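Local coordinates for metallo-beta-lactamase (Serratia marcescens, PDB 6K4X), which hydrolyses beta-lactam antibiotics with two zinc ions, probably as a subclass B3 enzyme, and is held here with the inhibitor 4-amino-2-sulfanylbenzoic acid, at residues A[12-17]-A[219-224]; A[28-33]-A[58-63]. All coordinates share one frame; numbering follows the deposited sequence.

Contact 1 of 2, residues A[12-17]-A[219-224]; sequences FTIYGN and NDMWTR
The sulfur of Met221 lies at the rim of the Phe12 ring instead of above it: SD is 5.2 Å from the ring centroid of Phe12 and 89° off the ring normal, a Met-aromatic contact made at the edge. Its nearest ring atom is CZ of Phe12, 4.0 Å from SD of Met221. The thioether can meet the ring this way because Met221 leaves the helix with CG anti to the backbone N (chi1 176°) and then bends at both following torsions. Beyond the sulfur, the methyl group reaches Ile14 tip to tip, with CE of Met221 3.9 Å from CD1 of Ile14. Trp222, the next residue of helix 221-231, directs its CB away from strand 12-15, yet the far end of its indole swings back, and CZ3 of Trp222 comes within 3.9 Å of CE1 of Phe12. The two aromatic side chains cross at about a right angle, with Phe12 at the edge of the indole. Tyr20 of the neighbouring strand 18-20 meets both rings, and Ile212 of strand 210-213 touches both Ile14 and Met221. The contact thus joins the edge strand of one sheet to a helix start beside the other, within the metallo-beta-lactamase sandwich. Within segment 219-224, Arg224 braces that helix start, gripping Asn219 side-on: NE donates to the backbone O of Asn219 (2.9 Å) and NH2 to its OD1. The contact is apolar, held by burial and close packing of Phe12, Ile14, Met221 and Trp222, and the in-plane sulfur probably faces the slightly positive C-H rim of Phe12, not its pi cloud.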
loop_
_atom_site.group_PDB
_atom_site.type_symbol
_atom_site.label_atom_id
_atom_site.label_comp_id
_atom_site.label_asym_id
_atom_site.label_seq_id
_atom_site.Cartn_x
_atom_site.Cartn_y
_atom_site.Cartn_z
ATOM N N PHE A 12 -7.542 -5.374 13.526
ATOM C CA PHE A 12 -8.979 -5.467 13.436
ATOM C C PHE A 12 -9.364 -5.933 12.047
ATOM O O PHE A 12 -8.665 -5.699 11.055
ATOM C CB PHE A 12 -9.648 -4.120 13.740
ATOM C CG PHE A 12 -9.189 -2.931 12.930
ATOM C CD1 PHE A 12 -8.027 -2.276 13.269
ATOM C CD2 PHE A 12 -9.912 -2.467 11.836
ATOM C CE1 PHE A 12 -7.602 -1.171 12.553
ATOM C CE2 PHE A 12 -9.489 -1.366 11.120
ATOM C CZ PHE A 12 -8.320 -0.731 11.458
ATOM N N THR A 13 -10.512 -6.602 11.983
ATOM C CA THR A 13 -11.031 -7.064 10.700
ATOM C C THR A 13 -11.836 -5.948 10.049
ATOM O O THR A 13 -12.711 -5.353 10.673
ATOM C CB THR A 13 -11.880 -8.324 10.863
ATOM O OG1 THR A 13 -11.022 -9.330 11.399
ATOM C CG2 THR A 13 -12.521 -8.773 9.568
ATOM N N ILE A 14 -11.558 -5.661 8.783
ATOM C CA ILE A 14 -12.277 -4.643 8.045
ATOM C C ILE A 14 -13.487 -5.262 7.346
ATOM O O ILE A 14 -14.600 -4.715 7.391
ATOM C CB ILE A 14 -11.328 -3.932 7.064
ATOM C CG1 ILE A 14 -10.415 -3.004 7.875
ATOM C CG2 ILE A 14 -12.078 -3.165 5.984
ATOM C CD1 ILE A 14 -9.262 -2.401 7.122
ATOM N N TYR A 15 -13.307 -6.395 6.658
ATOM C CA TYR A 15 -14.425 -7.060 6.000
ATOM C C TYR A 15 -13.986 -8.476 5.655
ATOM O O TYR A 15 -12.927 -8.664 5.039
ATOM C CB TYR A 15 -14.828 -6.334 4.713
ATOM C CG TYR A 15 -16.162 -6.795 4.181
ATOM C CD1 TYR A 15 -17.334 -6.246 4.681
ATOM C CD2 TYR A 15 -16.260 -7.786 3.221
ATOM C CE1 TYR A 15 -18.576 -6.682 4.250
ATOM C CE2 TYR A 15 -17.498 -8.232 2.779
ATOM C CZ TYR A 15 -18.652 -7.697 3.317
ATOM O OH TYR A 15 -19.889 -8.115 2.894
ATOM N N GLY A 16 -14.773 -9.479 6.017
ATOM C CA GLY A 16 -14.470 -10.838 5.639
ATOM C C GLY A 16 -13.077 -11.231 6.094
ATOM O O GLY A 16 -12.776 -11.234 7.273
ATOM N N ASN A 17 -12.236 -11.644 5.149
ATOM C CA ASN A 17 -10.872 -12.085 5.415
ATOM C C ASN A 17 -9.827 -10.973 5.219
ATOM O O ASN A 17 -8.637 -11.303 5.081
ATOM C CB ASN A 17 -10.521 -13.298 4.556
ATOM C CG ASN A 17 -10.590 -13.019 3.067
ATOM O OD1 ASN A 17 -11.384 -12.192 2.599
ATOM N ND2 ASN A 17 -9.798 -13.729 2.287
ATOM N N ASN A 219 -7.861 7.917 3.571
ATOM C CA ASN A 219 -9.285 7.604 3.479
ATOM C C ASN A 219 -9.905 7.520 4.883
ATOM O O ASN A 219 -10.807 6.698 5.115
ATOM C CB ASN A 219 -9.532 6.341 2.653
ATOM C CG ASN A 219 -11.004 6.094 2.400
ATOM O OD1 ASN A 219 -11.799 7.036 2.267
ATOM N ND2 ASN A 219 -11.409 4.834 2.324
ATOM N N ASP A 220 -9.429 8.361 5.793
ATOM C CA ASP A 220 -10.096 8.570 7.079
ATOM C C ASP A 220 -10.283 7.256 7.846
ATOM O O ASP A 220 -11.301 7.072 8.511
ATOM C CB ASP A 220 -11.410 9.324 6.892
ATOM C CG ASP A 220 -11.238 10.650 6.171
ATOM O OD1 ASP A 220 -10.206 11.289 6.337
ATOM O OD2 ASP A 220 -12.195 11.035 5.458
ATOM N N MET A 221 -9.269 6.399 7.870
ATOM C CA MET A 221 -9.414 5.085 8.523
ATOM C C MET A 221 -9.870 5.210 9.976
ATOM O O MET A 221 -10.675 4.398 10.422
ATOM C CB MET A 221 -8.079 4.354 8.483
ATOM C CG MET A 221 -8.063 3.030 9.216
ATOM S SD MET A 221 -9.128 1.767 8.469
ATOM C CE MET A 221 -8.115 1.336 7.054
ATOM N N TRP A 222 -9.303 6.150 10.718
ATOM C CA TRP A 222 -9.540 6.161 12.158
ATOM C C TRP A 222 -10.924 6.728 12.476
ATOM O O TRP A 222 -11.603 6.240 13.368
ATOM C CB TRP A 222 -8.403 6.884 12.871
ATOM C CG TRP A 222 -7.101 6.310 12.416
ATOM C CD1 TRP A 222 -6.093 6.976 11.783
ATOM C CD2 TRP A 222 -6.713 4.926 12.454
ATOM N NE1 TRP A 222 -5.104 6.103 11.419
ATOM C CE2 TRP A 222 -5.462 4.839 11.806
ATOM C CE3 TRP A 222 -7.305 3.755 12.947
ATOM C CZ2 TRP A 222 -4.789 3.621 11.678
ATOM C CZ3 TRP A 222 -6.649 2.552 12.787
ATOM C CH2 TRP A 222 -5.402 2.491 12.159
ATOM N N THR A 223 -11.368 7.730 11.731
ATOM C CA THR A 223 -12.762 8.156 11.814
ATOM C C THR A 223 -13.708 7.005 11.455
ATOM O O THR A 223 -14.749 6.799 12.131
ATOM C CB THR A 223 -13.020 9.369 10.915
ATOM O OG1 THR A 223 -12.171 10.422 11.369
ATOM C CG2 THR A 223 -14.464 9.817 10.940
ATOM N N ARG A 224 -13.397 6.265 10.386
ATOM C CA ARG A 224 -14.236 5.144 9.979
ATOM C C ARG A 224 -14.263 4.065 11.060
ATOM O O ARG A 224 -15.312 3.467 11.320
ATOM C CB ARG A 224 -13.757 4.556 8.651
ATOM C CG ARG A 224 -13.983 5.481 7.472
ATOM C CD ARG A 224 -13.438 4.860 6.195
ATOM N NE ARG A 224 -13.538 5.728 5.040
ATOM C CZ ARG A 224 -14.648 5.960 4.365
ATOM N NH1 ARG A 224 -15.774 5.361 4.721
ATOM N NH2 ARG A 224 -14.618 6.757 3.309
#

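Contact 2 of 2, residues A[28-33]-A[58-63]; sequences AVLLSS and MGFKLS
A chi1 of -170° swings the branched end of Leu30 away from its own amide and out from strand 29-31, while a chi1 of -59° sets the Phe60 ring opposite its carbonyl carbon, turned to the strand. The two side chains meet at a slant, and the approach is close: CD2 of Leu30 is 3.4 Å from CD2 of Phe60. Two residues further along, Ser32 takes the same ring over one face in a CH-pi contact. Its CB lies 4.0 Å from the ring centroid of Phe60 and 30° off the normal. The carbon is over the face but displaced toward CZ of Phe60, which is 3.5 Å from CB of Ser32. The hydroxyl also skirts this end of the ring, with OG of Ser32 3.6 Å from CZ of Phe60, but its hydrogen-bonding partner is His19 NE2. Phe60 follows directly on Gly59, whose positive phi closes helix 47-57 in a Schellman motif. In the alpha-beta/beta-alpha sandwich of the metallo-beta-lactamase fold, the turn leaving this helix packs back on a strand of the seven-stranded sheet before the chain enters strand 65-69. Ile55 of the helix touches the Phe60 ring as well, the ring of His19 meets it, and His37 approaches it edge-to-face.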
loop_
_atom_site.group_PDB
_atom_site.type_symbol
_atom_site.label_atom_id
_atom_site.label_comp_id
_atom_site.label_asym_id
_atom_site.label_seq_id
_atom_site.Cartn_x
_atom_site.Cartn_y
_atom_site.Cartn_z
ATOM N N ALA A 28 -0.987 -1.827 6.873
ATOM C CA ALA A 28 -0.601 -3.127 6.381
ATOM C C ALA A 28 -1.841 -4.000 6.511
ATOM O O ALA A 28 -2.627 -3.837 7.450
ATOM C CB ALA A 28 0.587 -3.713 7.120
ATOM N N VAL A 29 -2.043 -4.889 5.543
ATOM C CA VAL A 29 -3.236 -5.698 5.519
ATOM C C VAL A 29 -2.852 -7.161 5.387
ATOM O O VAL A 29 -2.027 -7.523 4.542
ATOM C CB VAL A 29 -4.182 -5.259 4.390
ATOM C CG1 VAL A 29 -5.180 -6.341 4.012
ATOM C CG2 VAL A 29 -4.907 -3.986 4.778
ATOM N N LEU A 30 -3.530 -8.011 6.159
ATOM C CA LEU A 30 -3.453 -9.435 5.958
ATOM C C LEU A 30 -4.734 -9.916 5.296
ATOM O O LEU A 30 -5.830 -9.692 5.825
ATOM C CB LEU A 30 -3.253 -10.136 7.293
ATOM C CG LEU A 30 -2.913 -11.616 7.170
ATOM C CD1 LEU A 30 -1.470 -11.819 6.766
ATOM C CD2 LEU A 30 -3.214 -12.354 8.448
ATOM N N LEU A 31 -4.575 -10.574 4.155
ATOM C CA LEU A 31 -5.659 -11.231 3.482
ATOM C C LEU A 31 -5.514 -12.721 3.766
ATOM O O LEU A 31 -4.541 -13.326 3.322
ATOM C CB LEU A 31 -5.563 -10.953 1.988
ATOM C CG LEU A 31 -6.712 -11.484 1.149
ATOM C CD1 LEU A 31 -8.042 -10.839 1.517
ATOM C CD2 LEU A 31 -6.437 -11.289 -0.330
ATOM N N SER A 32 -6.433 -13.283 4.551
ATOM C CA SER A 32 -6.223 -14.601 5.140
ATOM C C SER A 32 -6.984 -15.689 4.381
ATOM O O SER A 32 -8.025 -15.450 3.767
ATOM C CB SER A 32 -6.597 -14.627 6.591
ATOM O OG SER A 32 -7.948 -14.240 6.767
ATOM N N SER A 33 -6.465 -16.921 4.478
ATOM C CA SER A 33 -7.208 -18.066 4.040
ATOM C C SER A 33 -6.741 -19.290 4.794
ATOM O O SER A 33 -5.634 -19.333 5.295
ATOM C CB SER A 33 -7.084 -18.303 2.551
ATOM O OG SER A 33 -5.977 -19.149 2.216
ATOM N N MET A 58 -4.324 -11.877 15.476
ATOM C CA MET A 58 -5.508 -12.210 14.683
ATOM C C MET A 58 -5.622 -13.727 14.487
ATOM O O MET A 58 -6.543 -14.202 13.821
ATOM C CB MET A 58 -5.461 -11.485 13.339
ATOM C CG MET A 58 -5.534 -9.965 13.492
ATOM S SD MET A 58 -6.991 -9.345 14.377
ATOM C CE MET A 58 -8.274 -9.591 13.155
ATOM N N GLY A 59 -4.742 -14.490 15.128
ATOM C CA GLY A 59 -4.853 -15.950 15.173
ATOM C C GLY A 59 -4.055 -16.665 14.113
ATOM O O GLY A 59 -4.292 -17.869 13.920
ATOM N N PHE A 60 -3.201 -15.963 13.369
ATOM C CA PHE A 60 -2.529 -16.543 12.216
ATOM C C PHE A 60 -1.059 -16.807 12.535
ATOM O O PHE A 60 -0.478 -16.138 13.376
ATOM C CB PHE A 60 -2.718 -15.641 10.996
ATOM C CG PHE A 60 -4.164 -15.445 10.642
ATOM C CD1 PHE A 60 -4.946 -16.503 10.215
ATOM C CD2 PHE A 60 -4.769 -14.211 10.788
ATOM C CE1 PHE A 60 -6.288 -16.328 9.919
ATOM C CE2 PHE A 60 -6.099 -14.027 10.464
ATOM C CZ PHE A 60 -6.865 -15.093 10.060
ATOM N N LYS A 61 -0.454 -17.706 11.756
ATOM C CA LYS A 61 0.960 -18.018 11.866
ATOM C C LYS A 61 1.756 -17.293 10.788
ATOM O O LYS A 61 1.363 -17.264 9.620
ATOM C CB LYS A 61 1.185 -19.511 11.649
ATOM C CG LYS A 61 0.520 -20.410 12.680
ATOM C CD LYS A 61 0.638 -21.893 12.357
ATOM C CE LYS A 61 2.070 -22.377 12.298
ATOM N NZ LYS A 61 2.518 -22.570 10.897
ATOM N N LEU A 62 2.895 -16.737 11.185
ATOM C CA LEU A 62 3.755 -16.028 10.241
ATOM C C LEU A 62 4.187 -16.973 9.113
ATOM O O LEU A 62 4.288 -16.574 7.959
ATOM C CB LEU A 62 4.974 -15.461 10.970
ATOM C CG LEU A 62 4.676 -14.405 12.031
ATOM C CD1 LEU A 62 5.968 -13.771 12.521
ATOM C CD2 LEU A 62 3.726 -13.346 11.519
ATOM N N SER A 63 4.433 -18.248 9.428
ATOM C CA SER A 63 4.929 -19.188 8.434
ATOM C C SER A 63 3.889 -19.459 7.341
ATOM O O SER A 63 4.235 -19.968 6.293
ATOM C CB SER A 63 5.369 -20.481 9.079
ATOM O OG SER A 63 4.299 -21.099 9.727
#

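Contacts 1 and 2 both reach the seven-stranded sheet and lie about 16 Å apart, centre to centre. Both segments of contact 2 fall in the sequence between the two segments of contact 1. They touch directly: Asn17 ND2 is 2.9 Å from Ser32 O, a probable hydrogen bond, and Thr13 OG1 packs 3.3 Å from Met58 CE. In the sheet, strand 18-20 lies between strands 12-15 and 29-31; its Tyr20 belongs to the surroundings of contact 1, whereas His19 links the two, bonding Thr13 through ND1 as well as Ser32. Contact 1 is nearer the active site, the Trp222 side chain being about 8 Å from that of the zinc ligand His215 and about 13 Å from a zinc ion; contact 2 lies away from the metal site.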